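Local coordinates for KaiC-like domain-containing protein (Pyrococcus horikoshii, PDB 3BS4) that is of unknown function but carries a KaiC-like domain, probably of the RecA-type alpha/beta class, and holds an unidentified bound peptide against its central sheet, at residues D36-I41 / T184-W189; R44-D49 / H82-V87; M54-I57 / L63-R66; D125-W130 / R139-F144; T211-G216 / I220-L225. One frame throughout, in Å; residues are numbered along the deposited sequence.

Contact 1: residues D36-I41 / T184-W189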
# COMPACT_ATOMS: atom_id res chain seq x y z
N ASP A 36 -4.22 -9.93 3.18
CA ASP A 36 -3.91 -10.12 4.60
C ASP A 36 -2.40 -10.10 4.87
O ASP A 36 -1.97 -9.70 5.95
CB ASP A 36 -4.50 -11.44 5.12
CG ASP A 36 -5.99 -11.35 5.37
OD1 ASP A 36 -6.51 -10.21 5.55
OD2 ASP A 36 -6.63 -12.43 5.44
N ILE A 37 -1.59 -10.52 3.89
CA ILE A 37 -0.14 -10.43 4.04
C ILE A 37 0.25 -8.95 4.11
O ILE A 37 1.05 -8.54 4.96
CB ILE A 37 0.63 -11.15 2.90
CG1 ILE A 37 0.37 -12.66 2.97
CG2 ILE A 37 2.12 -10.88 3.02
CD1 ILE A 37 0.95 -13.41 1.82
N LEU A 38 -0.35 -8.14 3.23
CA LEU A 38 -0.06 -6.71 3.24
C LEU A 38 -0.52 -6.04 4.53
O LEU A 38 0.22 -5.19 5.07
CB LEU A 38 -0.65 -5.99 2.03
CG LEU A 38 -0.12 -4.56 1.88
CD1 LEU A 38 1.40 -4.50 1.95
CD2 LEU A 38 -0.57 -3.94 0.61
N PHE A 39 -1.71 -6.39 5.03
CA PHE A 39 -2.16 -5.82 6.31
C PHE A 39 -1.24 -6.24 7.45
O PHE A 39 -0.97 -5.46 8.36
CB PHE A 39 -3.62 -6.16 6.59
CG PHE A 39 -4.59 -5.19 5.96
CD1 PHE A 39 -4.83 -3.95 6.54
CD2 PHE A 39 -5.28 -5.54 4.80
CE1 PHE A 39 -5.74 -3.04 5.96
CE2 PHE A 39 -6.19 -4.64 4.21
CZ PHE A 39 -6.42 -3.39 4.79
N TYR A 40 -0.73 -7.46 7.39
CA TYR A 40 0.25 -7.89 8.38
C TYR A 40 1.49 -7.00 8.37
O TYR A 40 1.91 -6.50 9.41
CB TYR A 40 0.62 -9.35 8.16
CG TYR A 40 1.65 -9.84 9.13
CD1 TYR A 40 1.29 -10.20 10.43
CD2 TYR A 40 3.00 -9.90 8.76
CE1 TYR A 40 2.25 -10.64 11.33
CE2 TYR A 40 3.98 -10.34 9.67
CZ TYR A 40 3.58 -10.70 10.95
OH TYR A 40 4.53 -11.13 11.86
N ILE A 41 2.06 -6.79 7.19
CA ILE A 41 3.22 -5.92 7.04
C ILE A 41 2.94 -4.52 7.58
O ILE A 41 3.74 -3.97 8.36
CB ILE A 41 3.69 -5.88 5.57
CG1 ILE A 41 4.18 -7.27 5.15
CG2 ILE A 41 4.79 -4.83 5.37
CD1 ILE A 41 4.52 -7.39 3.68
N THR A 184 8.88 4.56 1.51
CA THR A 184 8.91 3.26 0.84
C THR A 184 7.44 2.87 0.77
O THR A 184 6.73 2.93 1.77
CB THR A 184 9.75 2.27 1.64
OG1 THR A 184 11.08 2.81 1.76
CG2 THR A 184 9.83 0.90 0.94
N ASN A 185 6.99 2.47 -0.42
CA ASN A 185 5.56 2.41 -0.71
C ASN A 185 5.11 1.03 -1.13
O ASN A 185 5.81 0.36 -1.88
CB ASN A 185 5.22 3.41 -1.81
CG ASN A 185 5.31 4.84 -1.30
OD1 ASN A 185 4.42 5.30 -0.59
ND2 ASN A 185 6.41 5.51 -1.62
N PHE A 186 3.94 0.64 -0.63
CA PHE A 186 3.31 -0.62 -1.01
C PHE A 186 2.00 -0.35 -1.68
O PHE A 186 1.16 0.36 -1.14
CB PHE A 186 3.05 -1.48 0.22
CG PHE A 186 4.29 -1.95 0.91
CD1 PHE A 186 4.77 -3.23 0.69
CD2 PHE A 186 4.95 -1.11 1.80
CE1 PHE A 186 5.93 -3.68 1.36
CE2 PHE A 186 6.13 -1.55 2.46
CZ PHE A 186 6.60 -2.85 2.22
N TRP A 187 1.82 -0.91 -2.87
CA TRP A 187 0.55 -0.84 -3.58
C TRP A 187 -0.09 -2.21 -3.54
O TRP A 187 0.57 -3.20 -3.80
CB TRP A 187 0.79 -0.50 -5.06
CG TRP A 187 1.10 0.93 -5.31
CD1 TRP A 187 1.14 1.93 -4.36
CD2 TRP A 187 1.33 1.55 -6.57
NE1 TRP A 187 1.41 3.14 -4.97
CE2 TRP A 187 1.51 2.93 -6.33
CE3 TRP A 187 1.41 1.08 -7.89
CZ2 TRP A 187 1.79 3.85 -7.36
CZ3 TRP A 187 1.69 1.99 -8.91
CH2 TRP A 187 1.86 3.36 -8.63
N LEU A 188 -1.39 -2.26 -3.28
CA LEU A 188 -2.12 -3.51 -3.39
C LEU A 188 -2.94 -3.50 -4.68
O LEU A 188 -3.60 -2.50 -4.97
CB LEU A 188 -3.05 -3.69 -2.17
CG LEU A 188 -3.90 -4.97 -2.13
CD1 LEU A 188 -3.00 -6.24 -2.08
CD2 LEU A 188 -4.86 -4.96 -0.96
N TRP A 189 -2.97 -4.61 -5.41
CA TRP A 189 -3.88 -4.72 -6.56
C TRP A 189 -4.66 -6.01 -6.40
O TRP A 189 -4.05 -7.07 -6.34
CB TRP A 189 -3.11 -4.73 -7.89
CG TRP A 189 -4.02 -4.79 -9.10
CD1 TRP A 189 -4.64 -5.88 -9.60
CD2 TRP A 189 -4.38 -3.69 -9.95
NE1 TRP A 189 -5.40 -5.54 -10.71
CE2 TRP A 189 -5.26 -4.20 -10.94
CE3 TRP A 189 -4.07 -2.32 -9.96
CZ2 TRP A 189 -5.82 -3.38 -11.94
CZ3 TRP A 189 -4.64 -1.51 -10.94
CH2 TRP A 189 -5.50 -2.04 -11.92

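Contact 2: residues R44-D49 / H82-V87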
# COMPACT_ATOMS: atom_id res chain seq x y z
N ARG A 44 2.88 -4.38 11.30
CA ARG A 44 4.22 -4.49 11.87
C ARG A 44 4.99 -3.18 11.78
O ARG A 44 5.72 -2.84 12.69
CB ARG A 44 5.02 -5.62 11.21
CG ARG A 44 4.49 -7.01 11.53
CD ARG A 44 5.25 -7.62 12.69
NE ARG A 44 6.68 -7.71 12.38
CZ ARG A 44 7.55 -8.49 13.02
NH1 ARG A 44 7.14 -9.27 14.02
NH2 ARG A 44 8.82 -8.50 12.66
N LYS A 45 4.80 -2.44 10.68
CA LYS A 45 5.49 -1.16 10.53
C LYS A 45 4.94 -0.14 11.54
O LYS A 45 5.71 0.65 12.10
CB LYS A 45 5.38 -0.62 9.09
CG LYS A 45 6.01 -1.53 8.05
CD LYS A 45 7.47 -1.79 8.35
CE LYS A 45 8.22 -2.43 7.19
NZ LYS A 45 9.61 -2.80 7.59
N LEU A 46 3.63 -0.19 11.77
CA LEU A 46 3.00 0.67 12.77
C LEU A 46 3.47 0.32 14.17
O LEU A 46 3.82 1.21 14.96
CB LEU A 46 1.48 0.57 12.69
CG LEU A 46 0.79 1.38 11.60
CD1 LEU A 46 -0.67 0.96 11.48
CD2 LEU A 46 0.93 2.88 11.89
N LYS A 47 3.48 -0.98 14.48
CA LYS A 47 3.82 -1.43 15.85
C LYS A 47 5.28 -1.19 16.18
O LYS A 47 5.65 -1.16 17.36
CB LYS A 47 3.48 -2.92 16.04
CG LYS A 47 2.03 -3.18 16.24
CD LYS A 47 1.78 -4.68 16.20
CE LYS A 47 0.35 -5.01 16.46
NZ LYS A 47 0.12 -6.47 16.30
N SER A 48 6.11 -1.02 15.15
CA SER A 48 7.53 -0.73 15.32
C SER A 48 7.82 0.78 15.34
O SER A 48 8.97 1.20 15.17
CB SER A 48 8.34 -1.44 14.23
OG SER A 48 8.20 -2.84 14.35
N ASP A 49 6.78 1.57 15.54
CA ASP A 49 6.87 3.04 15.70
C ASP A 49 7.41 3.79 14.48
O ASP A 49 8.16 4.74 14.61
CB ASP A 49 7.68 3.40 16.96
CG ASP A 49 7.42 4.83 17.44
OD1 ASP A 49 6.24 5.24 17.52
OD2 ASP A 49 8.40 5.53 17.76
N HIS A 82 -0.12 10.91 15.85
CA HIS A 82 0.58 11.44 14.67
C HIS A 82 1.50 10.43 13.98
O HIS A 82 2.38 10.83 13.23
CB HIS A 82 1.35 12.73 15.03
CG HIS A 82 0.46 13.88 15.35
ND1 HIS A 82 0.40 14.47 16.59
CD2 HIS A 82 -0.46 14.53 14.59
CE1 HIS A 82 -0.49 15.44 16.58
NE2 HIS A 82 -1.03 15.50 15.37
N ARG A 83 1.29 9.14 14.23
CA ARG A 83 2.09 8.10 13.59
C ARG A 83 1.51 7.69 12.25
O ARG A 83 2.24 7.32 11.33
CB ARG A 83 2.18 6.85 14.48
CG ARG A 83 2.83 7.12 15.85
CD ARG A 83 4.22 7.72 15.68
NE ARG A 83 5.03 7.55 16.89
CZ ARG A 83 5.00 8.36 17.95
NH1 ARG A 83 4.21 9.42 17.98
NH2 ARG A 83 5.78 8.10 18.99
N LEU A 84 0.18 7.73 12.18
CA LEU A 84 -0.55 7.31 10.98
C LEU A 84 -1.30 8.49 10.37
O LEU A 84 -1.95 9.26 11.10
CB LEU A 84 -1.53 6.20 11.38
CG LEU A 84 -2.51 5.67 10.34
CD1 LEU A 84 -1.75 5.05 9.15
CD2 LEU A 84 -3.48 4.69 10.98
N ALA A 85 -1.20 8.65 9.05
CA ALA A 85 -2.02 9.62 8.31
C ALA A 85 -2.85 8.84 7.31
O ALA A 85 -2.33 7.93 6.68
CB ALA A 85 -1.14 10.62 7.59
N ILE A 86 -4.13 9.18 7.19
CA ILE A 86 -5.00 8.50 6.23
C ILE A 86 -5.59 9.52 5.29
O ILE A 86 -6.14 10.53 5.73
CB ILE A 86 -6.14 7.70 6.91
CG1 ILE A 86 -5.56 6.62 7.83
CG2 ILE A 86 -7.06 7.07 5.85
CD1 ILE A 86 -6.58 5.82 8.64
N VAL A 87 -5.45 9.27 3.98
CA VAL A 87 -6.26 10.01 3.01
C VAL A 87 -7.44 9.10 2.71
O VAL A 87 -7.28 8.02 2.13
CB VAL A 87 -5.49 10.34 1.73
CG1 VAL A 87 -6.39 11.11 0.74
CG2 VAL A 87 -4.20 11.12 2.03

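Contact 3: residues M54-I57 / L63-R66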
# COMPACT_ATOMS: atom_id res chain seq x y z
N MET A 54 -1.55 6.12 4.62
CA MET A 54 -2.41 5.18 3.88
C MET A 54 -3.30 5.94 2.91
O MET A 54 -3.98 6.90 3.31
CB MET A 54 -3.29 4.40 4.86
CG MET A 54 -4.15 3.33 4.20
SD MET A 54 -5.30 2.63 5.41
CE MET A 54 -4.15 2.47 6.82
N PHE A 55 -3.32 5.50 1.66
CA PHE A 55 -4.32 5.98 0.70
C PHE A 55 -5.42 4.94 0.71
O PHE A 55 -5.27 3.85 0.16
CB PHE A 55 -3.69 6.15 -0.69
CG PHE A 55 -2.52 7.09 -0.66
CD1 PHE A 55 -2.73 8.46 -0.77
CD2 PHE A 55 -1.25 6.61 -0.40
CE1 PHE A 55 -1.65 9.35 -0.71
CE2 PHE A 55 -0.16 7.48 -0.32
CZ PHE A 55 -0.37 8.86 -0.48
N SER A 56 -6.51 5.27 1.39
CA SER A 56 -7.57 4.30 1.64
C SER A 56 -8.62 4.45 0.56
O SER A 56 -9.53 5.25 0.68
CB SER A 56 -8.15 4.52 3.03
OG SER A 56 -9.06 3.48 3.32
N ILE A 57 -8.42 3.70 -0.53
CA ILE A 57 -9.13 3.91 -1.79
C ILE A 57 -10.37 3.01 -1.88
O ILE A 57 -11.42 3.45 -2.35
CB ILE A 57 -8.18 3.58 -2.98
CG1 ILE A 57 -6.96 4.54 -2.99
CG2 ILE A 57 -8.92 3.60 -4.34
CD1 ILE A 57 -5.68 3.91 -3.57
N LEU A 63 -14.38 -0.03 8.01
CA LEU A 63 -13.89 -1.36 7.70
C LEU A 63 -12.36 -1.49 7.87
O LEU A 63 -11.88 -2.50 8.37
CB LEU A 63 -14.34 -1.79 6.30
CG LEU A 63 -14.00 -3.23 5.88
CD1 LEU A 63 -14.54 -4.27 6.88
CD2 LEU A 63 -14.53 -3.52 4.48
N ILE A 64 -11.60 -0.48 7.44
CA ILE A 64 -10.16 -0.45 7.67
C ILE A 64 -9.85 -0.53 9.16
O ILE A 64 -8.93 -1.23 9.58
CB ILE A 64 -9.54 0.83 7.08
CG1 ILE A 64 -9.66 0.82 5.55
CG2 ILE A 64 -8.08 1.01 7.54
CD1 ILE A 64 -8.91 -0.34 4.86
N ILE A 65 -10.63 0.20 9.95
CA ILE A 65 -10.44 0.21 11.39
C ILE A 65 -10.68 -1.17 11.97
O ILE A 65 -9.89 -1.63 12.79
CB ILE A 65 -11.34 1.26 12.06
CG1 ILE A 65 -10.85 2.67 11.68
CG2 ILE A 65 -11.34 1.10 13.57
CD1 ILE A 65 -11.83 3.81 12.05
N ARG A 66 -11.73 -1.82 11.52
CA ARG A 66 -12.06 -3.17 11.99
C ARG A 66 -10.98 -4.17 11.59
O ARG A 66 -10.55 -5.01 12.39
CB ARG A 66 -13.42 -3.61 11.46
CG ARG A 66 -14.60 -3.00 12.20
CD ARG A 66 -15.77 -3.98 12.26
NE ARG A 66 -16.45 -4.08 10.97
CZ ARG A 66 -17.01 -5.19 10.49
NH1 ARG A 66 -17.60 -5.17 9.31
NH2 ARG A 66 -16.97 -6.32 11.20

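Contact 4: residues D125-W130 / R139-F144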
# COMPACT_ATOMS: atom_id res chain seq x y z
N ASP A 125 0.87 18.31 3.35
CA ASP A 125 0.32 18.74 4.62
C ASP A 125 0.66 17.76 5.76
O ASP A 125 1.07 18.20 6.86
CB ASP A 125 -1.16 19.08 4.50
CG ASP A 125 -1.39 20.45 3.81
OD1 ASP A 125 -0.40 21.18 3.55
OD2 ASP A 125 -2.55 20.80 3.53
N HIS A 126 0.54 16.45 5.50
CA HIS A 126 0.94 15.43 6.50
C HIS A 126 2.40 15.55 6.83
O HIS A 126 2.81 15.40 7.99
CB HIS A 126 0.86 13.99 5.96
CG HIS A 126 -0.44 13.58 5.39
ND1 HIS A 126 -1.64 14.19 5.70
CD2 HIS A 126 -0.75 12.57 4.54
CE1 HIS A 126 -2.62 13.58 5.06
NE2 HIS A 126 -2.10 12.60 4.35
N LYS A 127 3.22 15.73 5.80
CA LYS A 127 4.66 15.71 5.99
C LYS A 127 5.10 16.97 6.72
O LYS A 127 6.08 16.94 7.45
CB LYS A 127 5.39 15.60 4.66
CG LYS A 127 5.26 14.22 4.02
CD LYS A 127 6.30 14.03 2.94
CE LYS A 127 6.13 12.68 2.22
NZ LYS A 127 7.14 12.58 1.13
N LYS A 128 4.37 18.07 6.53
CA LYS A 128 4.69 19.31 7.27
C LYS A 128 4.45 19.10 8.76
O LYS A 128 5.24 19.57 9.60
CB LYS A 128 3.88 20.50 6.75
CG LYS A 128 4.29 21.87 7.29
CD LYS A 128 3.43 22.98 6.66
CE LYS A 128 3.96 24.38 6.98
NZ LYS A 128 5.41 24.48 6.65
N VAL A 129 3.37 18.40 9.11
CA VAL A 129 3.10 18.08 10.51
C VAL A 129 4.23 17.20 11.07
O VAL A 129 4.79 17.49 12.14
CB VAL A 129 1.73 17.40 10.74
CG1 VAL A 129 1.52 17.05 12.20
CG2 VAL A 129 0.59 18.29 10.25
N TRP A 130 4.57 16.12 10.36
CA TRP A 130 5.63 15.24 10.82
C TRP A 130 6.94 15.99 11.00
O TRP A 130 7.67 15.75 11.97
CB TRP A 130 5.84 14.09 9.84
CG TRP A 130 4.76 13.03 9.93
CD1 TRP A 130 4.11 12.63 11.05
CD2 TRP A 130 4.28 12.21 8.86
NE1 TRP A 130 3.22 11.61 10.74
CE2 TRP A 130 3.31 11.34 9.40
CE3 TRP A 130 4.57 12.14 7.49
CZ2 TRP A 130 2.62 10.40 8.63
CZ3 TRP A 130 3.87 11.21 6.72
CH2 TRP A 130 2.92 10.35 7.29
N ARG A 139 12.97 7.36 12.42
CA ARG A 139 11.84 6.59 11.88
C ARG A 139 11.97 6.41 10.39
O ARG A 139 12.69 7.16 9.71
CB ARG A 139 10.51 7.27 12.19
CG ARG A 139 10.13 7.17 13.63
CD ARG A 139 8.76 7.72 13.91
NE ARG A 139 8.51 7.63 15.35
CZ ARG A 139 8.87 8.56 16.23
NH1 ARG A 139 9.45 9.68 15.81
NH2 ARG A 139 8.63 8.37 17.53
N GLU A 140 11.31 5.37 9.88
CA GLU A 140 11.09 5.23 8.46
C GLU A 140 9.66 5.63 8.12
O GLU A 140 8.76 5.51 8.95
CB GLU A 140 11.37 3.79 8.01
CG GLU A 140 12.84 3.42 7.98
CD GLU A 140 13.65 4.24 6.98
OE1 GLU A 140 13.10 4.71 5.96
OE2 GLU A 140 14.87 4.41 7.22
N LEU A 141 9.47 6.14 6.90
CA LEU A 141 8.15 6.47 6.38
C LEU A 141 7.73 5.43 5.36
O LEU A 141 8.48 5.10 4.43
CB LEU A 141 8.13 7.86 5.72
CG LEU A 141 6.84 8.31 5.02
CD1 LEU A 141 5.65 8.40 5.98
CD2 LEU A 141 7.07 9.63 4.28
N TYR A 142 6.52 4.90 5.55
CA TYR A 142 5.97 3.93 4.60
C TYR A 142 4.65 4.45 4.09
O TYR A 142 3.93 5.10 4.83
CB TYR A 142 5.73 2.60 5.30
CG TYR A 142 7.00 1.94 5.74
CD1 TYR A 142 7.75 1.17 4.85
CD2 TYR A 142 7.47 2.08 7.06
CE1 TYR A 142 8.94 0.55 5.26
CE2 TYR A 142 8.65 1.48 7.46
CZ TYR A 142 9.38 0.72 6.57
OH TYR A 142 10.54 0.10 6.98
N GLY A 143 4.34 4.15 2.83
CA GLY A 143 3.00 4.42 2.29
C GLY A 143 2.35 3.12 1.87
O GLY A 143 3.04 2.17 1.47
N PHE A 144 1.03 3.08 2.01
CA PHE A 144 0.24 1.92 1.56
C PHE A 144 -0.94 2.42 0.77
O PHE A 144 -1.66 3.30 1.26
CB PHE A 144 -0.27 1.13 2.76
CG PHE A 144 0.83 0.45 3.54
CD1 PHE A 144 1.12 -0.89 3.32
CD2 PHE A 144 1.61 1.16 4.46
CE1 PHE A 144 2.16 -1.52 4.00
CE2 PHE A 144 2.65 0.53 5.16
CZ PHE A 144 2.93 -0.81 4.92

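Contact 5: residues T211-G216 / I220-L225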
# COMPACT_ATOMS: atom_id res chain seq x y z
N THR A 211 0.29 -13.11 -5.37
CA THR A 211 -0.26 -14.23 -4.60
C THR A 211 -1.40 -14.88 -5.37
O THR A 211 -2.13 -14.23 -6.12
CB THR A 211 -0.75 -13.81 -3.20
OG1 THR A 211 -1.91 -12.96 -3.31
CG2 THR A 211 0.35 -13.10 -2.43
N ARG A 212 -1.53 -16.19 -5.19
CA ARG A 212 -2.57 -16.93 -5.90
C ARG A 212 -2.86 -18.23 -5.17
O ARG A 212 -2.03 -18.70 -4.40
CB ARG A 212 -2.15 -17.22 -7.32
CG ARG A 212 -0.91 -18.11 -7.42
CD ARG A 212 -0.67 -18.51 -8.86
NE ARG A 212 0.40 -19.50 -8.97
CZ ARG A 212 1.05 -19.76 -10.10
NH1 ARG A 212 0.75 -19.10 -11.21
NH2 ARG A 212 2.00 -20.69 -10.12
N SER A 213 -4.03 -18.79 -5.45
CA SER A 213 -4.50 -20.02 -4.83
C SER A 213 -4.53 -21.15 -5.85
O SER A 213 -4.73 -20.91 -7.04
CB SER A 213 -5.93 -19.83 -4.30
OG SER A 213 -6.02 -18.74 -3.39
N SER A 214 -4.34 -22.37 -5.36
CA SER A 214 -4.49 -23.57 -6.17
C SER A 214 -5.43 -24.47 -5.38
O SER A 214 -5.24 -24.69 -4.18
CB SER A 214 -3.11 -24.22 -6.37
OG SER A 214 -3.20 -25.52 -6.93
N LEU A 215 -6.46 -24.99 -6.05
CA LEU A 215 -7.37 -25.92 -5.45
C LEU A 215 -6.77 -27.31 -5.54
O LEU A 215 -6.53 -27.83 -6.64
CB LEU A 215 -8.71 -25.91 -6.18
CG LEU A 215 -9.60 -27.05 -5.71
CD1 LEU A 215 -10.12 -26.73 -4.32
CD2 LEU A 215 -10.74 -27.31 -6.70
N GLY A 216 -6.51 -27.91 -4.39
CA GLY A 216 -6.02 -29.27 -4.35
C GLY A 216 -7.12 -30.20 -3.91
O GLY A 216 -8.13 -29.78 -3.34
N ILE A 220 -6.88 -25.99 -0.09
CA ILE A 220 -6.31 -24.87 -0.84
C ILE A 220 -4.81 -24.78 -0.56
O ILE A 220 -4.37 -24.98 0.58
CB ILE A 220 -7.04 -23.54 -0.44
CG1 ILE A 220 -6.49 -22.34 -1.21
CG2 ILE A 220 -6.94 -23.29 1.09
CD1 ILE A 220 -7.34 -21.08 -1.00
N LYS A 221 -4.03 -24.54 -1.62
CA LYS A 221 -2.61 -24.23 -1.52
C LYS A 221 -2.46 -22.76 -1.92
O LYS A 221 -2.96 -22.35 -2.98
CB LYS A 221 -1.79 -25.12 -2.47
CG LYS A 221 -0.29 -24.87 -2.41
CD LYS A 221 0.43 -25.72 -3.43
CE LYS A 221 1.94 -25.51 -3.33
NZ LYS A 221 2.67 -26.53 -4.17
N ARG A 222 -1.81 -21.98 -1.07
CA ARG A 222 -1.59 -20.56 -1.35
C ARG A 222 -0.12 -20.35 -1.68
O ARG A 222 0.75 -20.86 -0.98
CB ARG A 222 -2.04 -19.71 -0.17
CG ARG A 222 -3.55 -19.73 0.07
CD ARG A 222 -3.92 -18.90 1.29
NE ARG A 222 -5.37 -18.75 1.38
CZ ARG A 222 -6.16 -19.46 2.18
NH1 ARG A 222 -5.64 -20.37 3.00
NH2 ARG A 222 -7.46 -19.23 2.18
N GLU A 223 0.13 -19.60 -2.77
CA GLU A 223 1.49 -19.36 -3.24
C GLU A 223 1.80 -17.89 -3.42
O GLU A 223 0.96 -17.12 -3.87
CB GLU A 223 1.70 -20.05 -4.58
CG GLU A 223 1.70 -21.55 -4.46
CD GLU A 223 2.03 -22.20 -5.77
OE1 GLU A 223 1.15 -22.20 -6.67
OE2 GLU A 223 3.16 -22.71 -5.90
N LEU A 224 3.04 -17.52 -3.08
CA LEU A 224 3.54 -16.17 -3.36
C LEU A 224 4.68 -16.28 -4.35
O LEU A 224 5.65 -17.01 -4.10
CB LEU A 224 4.00 -15.50 -2.07
CG LEU A 224 4.46 -14.03 -2.16
CD1 LEU A 224 4.23 -13.34 -0.82
CD2 LEU A 224 5.92 -13.93 -2.58
N LEU A 225 4.56 -15.57 -5.47
CA LEU A 225 5.56 -15.62 -6.53
C LEU A 225 6.33 -14.31 -6.59
O LEU A 225 5.72 -13.25 -6.62
CB LEU A 225 4.88 -15.85 -7.87
CG LEU A 225 4.40 -17.24 -8.29
CD1 LEU A 225 3.44 -17.86 -7.29
CD2 LEU A 225 3.74 -17.14 -9.66

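Contact 1: residues D36-I41 / T184-W189
Leu38 swings CG away from its own backbone N (chi1 -169°), while Phe186 turns its ring the other way, beside its backbone N (chi1 -66°), and the two side chains meet between helix and sheet. Leu38 CD1 lies 3.8 Å from Phe186 CD1, approaching the ring obliquely. The second methyl branch serves another partner: Leu38 CD2 rests 3.7 Å from Leu188 CB, the two leucines running past each other in opposite directions. One turn on, Ile41 CG2 reaches Phe186 CZ at 4.1 Å, so that the aromatic ring is touched near both ends by the helix. This is the helix-on-sheet layer of an alpha/beta fold: segment 36-41 of helix 34-47 runs roughly antiparallel to segment 184-189, their axes 10.0 Å apart. Phe144 on the neighbouring strand 141-146 stacks with Phe186 and also touches Leu38. Strand alternation gives Phe186 and Leu188 to the helix, whereas Asn185 and Trp187 point to the other face, where both hydrogen-bond the backbone of the bound peptide.

Contact 2: residues R44-D49 / H82-V87
The guanidinium of Arg83 receives the carboxylate of Asp49 at its edge, near its plane, although the two flat groups are turned 52° apart. Asp49 owes its place to a Schellman motif: this positive-phi residue ends helix 34-47, with Asn50 N bonded to Lys45 O and Asp49 N to Leu46 O. From there OD1 accepts Arg83 NE at 2.7 Å, on the syn side but 30° out of the carboxylate plane. Arg83 NH2 adds only a weak second bond to the same oxygen, and a bend at chi2 (-56°) brings the head group round to it. Asp49 OD2 forms a salt bridge with Arg139, whose NH2 lies close to that of Arg83, so the carboxylate probably offsets the charge of both. With an asparagine here, the two neighbouring arginines would probably be left without the negative charge between them. Arg83 NH1 is tied to Asn81 O. Deeper in, against strand 84-87 and beneath this partly exposed pair, Leu46 CD2 meets Leu84 CB at 4.2 Å.

Contact 3: residues M54-I57 / L63-R66
Met54, Ser56 and Ile64 make a small, wholly buried contact between a strand and the helix that follows it in the chain. Strand 51-56 and helix 61-70 open a beta-alpha-beta crossover, completed after helix 75-80 by the parallel neighbouring strand 84-87, and Ile64 is the residue that seats the helix on the sheet here. Its two branches divide the work. The methyl CG2 comes within 3.9 Å of Met54 SD, the two side chains lying alongside and pointing opposite ways. Met54 runs out straight from the strand through its first two torsions and turns about the CG-SD bond (chi3 -43°), which leaves SD as the nearest atom to the isoleucine, with CE not far behind. The nearest CA atoms, those of Ser56 and Ile64, are 8.1 Å apart, a gap that side chains bridge without a hydrogen bond. Around them helix 34-47 closes the cluster, Phe39 touching Ile64 and Leu42 touching Met54. Between Met54 and Ser56, Phe55 points to the opposite face of the sheet, where its ring meets an aromatic side chain of the bound peptide. The longer branch of Ile64 lies at the serine: CG1 sits 3.5 Å from Ser56 OG, with CD1 at 4.1 Å from the same oxygen.

Contact 4: residues D125-W130 / R139-F144
Leu141 is the apolar centre of this contact and offers one methyl to each of two helix residues. Its CD1 presses on the six-membered part of the Trp130 indole, 3.4 Å from CZ3 and 3.6 Å from CH2, a tight and oblique approach. Its CD2 touches the aliphatic part of Lys127, lying 3.8 Å from CE. Both side chains cross the leucine at about a right angle. The elements so joined are helix 115-132 and strand 141-146, which follow each other in the alpha/beta sheet fold; the strand lies between strands 51-56 and 184-190, and Leu51 on the first of these touches both Trp130 and Leu141. The polar groups all find partners elsewhere. Trp130 NE1 donates to His82 O, which helps to hold the indole in its rotation. One face of the Trp130 ring carries His126 O, 3.4 Å above its plane. With the chain extended beyond CG, Lys127 carries NZ past the leucine to three backbone acceptors: Ala176 O, Pro181 O and the bound peptide. The same peptide sets an aromatic side chain against Leu141, and an aromatic ring of it lies about 15° from parallel to the imidazole of His126.

Contact 5: residues T211-G216 / I220-L225
Arg212 and Glu223 face each other as a hydrogen-bonded pair of an antiparallel ladder, with Glu223 N to Arg212 O at 2.9 Å, nearly straight at 170°, and Arg212 N to Glu223 O at 3.0 Å. Two residues along, Ser214 N to Lys221 O and Lys221 N to Ser214 O are both 2.8 Å. Thr211 with Leu224, Ser213 with Arg222 and Leu215 with Ile220 are the non-hydrogen-bonded pairs, and together these register the two arms of the beta hairpin 207-216/219-228. Above the ladder, Arg212 takes the position between its backbone N and carbonyl carbon (chi1 63°) and then extends, which lays its guanidinium across the partner strand. Leu225 CD2 sits over the centre of one face, 3.8 Å from Arg212 CZ. At the edge, near the plane, Glu223 OE1 forms a long salt bridge, 3.6 Å from Arg212 NE. Were an alanine to stand here, Leu225 would probably lose the flat group lying against it and Glu223 OE1 its long salt-bridge partner. On the other face, Ser213 OG lies 3.6 Å from Ile220 CD1 but hydrogen-bonds Asp29. Farther out, Arg238 takes Glu223 OE2 in a salt bridge, while Glu253 pairs with Lys221. The backbone bonds thus define the register, and the charged side chains, linked only loosely across the pair, mainly tie the hairpin to its surroundings.

Contacts 1, 3 and 4 are buried and almost wholly apolar, each seating a helix on a central strand through a few methyls, a sulfur or an aromatic ring, with no hydrogen bond across it. Contacts 1 and 2 share helix 34-47: its middle is apolar, but its end, nearer the surface, adds a salt bridge. Contacts 2 and 3 are joined by sheet pairing, Met54 N to Ala85 O. Contact 5 lies farthest out, its centre about 34 Å from that of contact 4; it touches contact 1 through Ile37 and Leu224 and relies on backbone pairing and charged side chains. All five reach one sheet, and residues in the segments of contacts 1, 3 and 4 meet the bound peptide.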